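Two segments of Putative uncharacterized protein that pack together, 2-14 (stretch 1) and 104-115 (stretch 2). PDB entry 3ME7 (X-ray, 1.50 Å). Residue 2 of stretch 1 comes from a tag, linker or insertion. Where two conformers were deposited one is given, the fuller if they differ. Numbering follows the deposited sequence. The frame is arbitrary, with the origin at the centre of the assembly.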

# COMPACT_ATOMS: atom_id res chain seq x y z
N SER A 2 0.74 12.96 4.08
CA SER A 2 -0.10 14.17 4.14
C SER A 2 -0.92 14.27 2.86
O SER A 2 -0.38 14.14 1.75
N LEU A 3 -2.22 14.49 3.00
CA LEU A 3 -3.08 14.61 1.83
C LEU A 3 -2.54 15.69 0.91
O LEU A 3 -2.19 16.78 1.37
N GLY A 4 -2.46 15.38 -0.37
CA GLY A 4 -2.06 16.35 -1.39
C GLY A 4 -0.59 16.36 -1.72
O GLY A 4 -0.17 16.96 -2.72
N THR A 5 0.22 15.72 -0.89
CA THR A 5 1.64 15.65 -1.18
C THR A 5 1.91 14.38 -1.99
O THR A 5 1.07 13.46 -2.05
N TYR A 6 3.08 14.33 -2.62
CA TYR A 6 3.41 13.28 -3.57
C TYR A 6 4.37 12.28 -2.94
O TYR A 6 5.31 12.68 -2.22
N VAL A 7 4.16 11.00 -3.22
CA VAL A 7 5.16 9.99 -2.88
C VAL A 7 6.27 10.04 -3.94
O VAL A 7 5.98 9.96 -5.13
N PRO A 8 7.54 10.20 -3.52
CA PRO A 8 8.65 10.30 -4.48
C PRO A 8 8.66 9.14 -5.46
O PRO A 8 8.61 7.97 -5.07
N GLY A 9 8.75 9.47 -6.74
CA GLY A 9 8.65 8.47 -7.80
C GLY A 9 9.91 7.63 -7.99
O GLY A 9 9.86 6.55 -8.57
N ASP A 10 11.04 8.13 -7.49
CA ASP A 10 12.29 7.43 -7.69
C ASP A 10 12.58 6.35 -6.63
O ASP A 10 13.64 5.71 -6.70
N ILE A 11 11.66 6.17 -5.67
CA ILE A 11 11.77 5.08 -4.70
C ILE A 11 11.85 3.75 -5.45
O ILE A 11 10.99 3.45 -6.29
N THR A 12 12.87 2.95 -5.12
CA THR A 12 13.04 1.64 -5.72
C THR A 12 12.45 0.58 -4.81
O THR A 12 12.80 0.51 -3.61
N LEU A 13 11.54 -0.21 -5.39
CA LEU A 13 10.90 -1.34 -4.73
C LEU A 13 11.32 -2.63 -5.44
O LEU A 13 11.72 -2.61 -6.60
N VAL A 14 11.22 -3.74 -4.73
CA VAL A 14 11.53 -5.07 -5.26
C VAL A 14 10.34 -5.96 -4.89
O VAL A 14 10.00 -6.08 -3.68
N GLU A 104 16.95 3.97 2.50
CA GLU A 104 16.57 5.30 2.02
C GLU A 104 15.22 5.25 1.30
O GLU A 104 14.37 6.13 1.46
N ASP A 105 15.04 4.21 0.49
CA ASP A 105 13.76 4.00 -0.21
C ASP A 105 12.63 3.85 0.81
O ASP A 105 11.54 4.42 0.65
N LEU A 106 12.93 3.09 1.87
CA LEU A 106 11.97 2.85 2.93
C LEU A 106 11.61 4.12 3.67
O LEU A 106 10.40 4.41 3.83
N PHE A 107 12.62 4.86 4.14
CA PHE A 107 12.46 6.17 4.86
C PHE A 107 11.58 7.11 4.11
O PHE A 107 10.69 7.77 4.64
N LYS A 108 11.93 7.23 2.81
CA LYS A 108 11.29 8.18 1.89
C LYS A 108 9.81 7.85 1.74
O LYS A 108 8.96 8.74 1.77
N LEU A 109 9.52 6.57 1.61
CA LEU A 109 8.16 6.12 1.45
C LEU A 109 7.35 6.38 2.73
O LEU A 109 6.26 6.98 2.67
N LEU A 110 7.87 5.96 3.88
CA LEU A 110 7.17 6.16 5.16
C LEU A 110 7.04 7.64 5.52
O LEU A 110 6.02 8.08 6.06
N ASP A 111 8.09 8.41 5.22
CA ASP A 111 8.04 9.85 5.45
C ASP A 111 6.91 10.49 4.65
O ASP A 111 6.18 11.34 5.18
N ALA A 112 6.76 10.08 3.39
CA ALA A 112 5.75 10.70 2.54
C ALA A 112 4.34 10.46 3.10
O ALA A 112 3.49 11.35 3.04
N ILE A 113 4.11 9.27 3.67
CA ILE A 113 2.78 8.91 4.15
C ILE A 113 2.58 9.11 5.64
O ILE A 113 1.62 8.59 6.23
N ASP A 114 3.52 9.83 6.26
CA ASP A 114 3.47 10.18 7.70
C ASP A 114 3.31 8.96 8.59
O ASP A 114 2.56 8.97 9.58
N PHE A 115 4.04 7.91 8.24
CA PHE A 115 3.95 6.64 8.93
C PHE A 115 5.18 6.48 9.82
O PHE A 115 6.30 6.63 9.34

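The N-terminal stretch, a loop with two beta turns that becomes a strand at Thr12, packs against the helix 104-112, and the helical residues Asp105, Lys108 and Ala112, spaced three or four apart, point their CA-to-CB bonds toward it, with Leu109 set sideways. Many of the contacts are apolar. Ile11 leaves its backbone sideways, but its m,t conformation carries CD1 to the helix, 3.9 Å from CB of Leu109 and 3.9 Å from CB of Lys108. Leu109, in the t,p rotamer, places its CD1 3.6 Å from CG1 of Val7 and its CD2 4.3 Å from CD2 of Leu13, so one branched side chain meets two residues of stretch 1. With chi1 t, both Val7 methyls lie near Ala112 CB, CG2 at 4.2 Å and CG1 at 4.3 Å, while Val7 CG2 also comes 4.3 Å from Ile113 CG2. Ala112 offers only a methyl, and that CB lies 3.9 Å from Pro8 CD and 4.1 Å from Val7 CA.

Polar groups add to these apolar contacts. Asp105, with chi1 m, aims OD1 at the start of the strand and accepts a nearly linear hydrogen bond from Thr12 N at 2.9 Å, satisfying a backbone amide with a side-chain carboxylate. A water donates to Asp105 OD1 (2.9 Å) and to Asp10 O (3.1 Å), and accepts from Thr12 OG1 (2.7 Å). Lys108 adopts an m,t,p,t conformation; its aliphatic part passes Pro8, with CE 3.9 Å from Pro8 CB, before NZ forms a salt bridge with Asp10 OD1 at 3.0 Å. Asp10, chi1 p, brings its carboxylate nearer the helix than its sideways CB would suggest.

Beyond the helix, Asp114 points toward stretch 1 with chi1 m, and its OD2 accepts a 3.0 Å hydrogen bond from N of the tag-derived Ser2. Thr5, chi1 p, donates from OG1 to Ser2 O (2.7 Å), bracing the type II turn, while a second water links Thr5 OG1 and Ala112 O, 2.6 Å from each.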

# COMPACT_ATOMS: atom_id res chain seq x y z
CB SER A 2 0.80 15.42 4.31
OG SER A 2 0.05 16.61 4.21
CB LEU A 3 -4.52 14.97 2.24
CG LEU A 3 -5.30 13.87 2.94
CD1 LEU A 3 -6.66 14.41 3.41
CD2 LEU A 3 -5.48 12.65 2.04
CB THR A 5 2.48 15.67 0.08
OG1 THR A 5 2.17 14.54 0.87
CG2 THR A 5 2.23 16.95 0.89
CB TYR A 6 4.06 13.88 -4.82
CG TYR A 6 3.06 14.52 -5.76
CD1 TYR A 6 2.56 15.79 -5.50
CD2 TYR A 6 2.60 13.85 -6.89
CE1 TYR A 6 1.62 16.38 -6.34
CE2 TYR A 6 1.68 14.43 -7.74
CZ TYR A 6 1.19 15.70 -7.46
OH TYR A 6 0.26 16.30 -8.30
CB VAL A 7 4.55 8.57 -2.77
CG1 VAL A 7 5.61 7.59 -2.25
CG2 VAL A 7 3.37 8.55 -1.79
CB PRO A 8 9.90 10.27 -3.58
CG PRO A 8 9.43 10.91 -2.31
CD PRO A 8 8.01 10.39 -2.13
CB ASP A 10 13.47 8.41 -7.82
CG ASP A 10 13.62 9.32 -6.61
OD1 ASP A 10 12.72 9.38 -5.74
OD2 ASP A 10 14.66 10.02 -6.54
CB ILE A 11 10.55 5.10 -3.76
CG1 ILE A 11 10.69 6.28 -2.81
CG2 ILE A 11 10.42 3.77 -2.98
CD1 ILE A 11 9.41 6.67 -2.06
CB THR A 12 14.53 1.34 -6.02
OG1 THR A 12 15.05 2.30 -6.94
CG2 THR A 12 14.66 -0.06 -6.64
CB LEU A 13 9.38 -1.18 -4.80
CG LEU A 13 8.83 0.13 -4.20
CD1 LEU A 13 7.35 0.29 -4.64
CD2 LEU A 13 8.98 0.16 -2.71
CB VAL A 14 12.83 -5.64 -4.66
CG1 VAL A 14 13.24 -6.91 -5.39
CG2 VAL A 14 13.96 -4.60 -4.72
CB GLU A 104 17.65 5.94 1.12
CG GLU A 104 17.18 7.25 0.50
CD GLU A 104 18.26 8.02 -0.26
OE1 GLU A 104 19.37 7.50 -0.46
OE2 GLU A 104 17.99 9.18 -0.62
CB ASP A 105 13.84 2.75 -1.09
CG ASP A 105 14.81 2.91 -2.23
OD1 ASP A 105 14.66 3.82 -3.06
OD2 ASP A 105 15.78 2.12 -2.25
CB LEU A 106 12.47 1.77 3.89
CG LEU A 106 11.49 1.48 5.04
CD1 LEU A 106 10.11 1.06 4.54
CD2 LEU A 106 12.10 0.43 5.92
CB PHE A 107 13.82 6.92 5.01
CG PHE A 107 13.69 8.45 5.20
CD1 PHE A 107 13.09 8.98 6.33
CD2 PHE A 107 14.19 9.34 4.25
CE1 PHE A 107 12.97 10.37 6.53
CE2 PHE A 107 14.07 10.75 4.43
CZ PHE A 107 13.44 11.27 5.59
CB LYS A 108 11.95 8.18 0.50
CG LYS A 108 13.16 9.09 0.36
CD LYS A 108 14.00 8.71 -0.86
CE LYS A 108 13.40 9.17 -2.18
NZ LYS A 108 14.39 9.00 -3.30
CB LEU A 109 8.14 4.64 1.08
CG LEU A 109 6.79 3.96 0.86
CD1 LEU A 109 5.92 4.78 -0.06
CD2 LEU A 109 7.01 2.54 0.35
CB LEU A 110 7.89 5.40 6.28
CG LEU A 110 7.98 3.88 6.07
CD1 LEU A 110 8.68 3.26 7.29
CD2 LEU A 110 6.60 3.21 5.80
CB ASP A 111 9.39 10.49 5.12
CG ASP A 111 9.41 11.96 5.46
OD1 ASP A 111 9.29 12.29 6.66
OD2 ASP A 111 9.51 12.78 4.54
CB ALA A 112 5.85 10.17 1.12
CB ILE A 113 2.36 7.45 3.70
CG1 ILE A 113 3.32 6.39 4.30
CG2 ILE A 113 2.28 7.34 2.17
CD1 ILE A 113 2.76 4.95 4.21
CB ASP A 114 2.33 11.17 8.00
CG ASP A 114 2.52 12.51 7.31
OD1 ASP A 114 3.67 12.90 7.05
OD2 ASP A 114 1.49 13.15 7.03
CB PHE A 115 3.89 5.53 7.87
CG PHE A 115 3.65 4.15 8.43
CD1 PHE A 115 4.69 3.41 8.97
CD2 PHE A 115 2.38 3.59 8.40
CE1 PHE A 115 4.47 2.11 9.47
CE2 PHE A 115 2.14 2.31 8.91
CZ PHE A 115 3.17 1.56 9.42
O HOH W 1 4.14 13.74 2.29
O HOH W 2 16.14 4.30 -5.53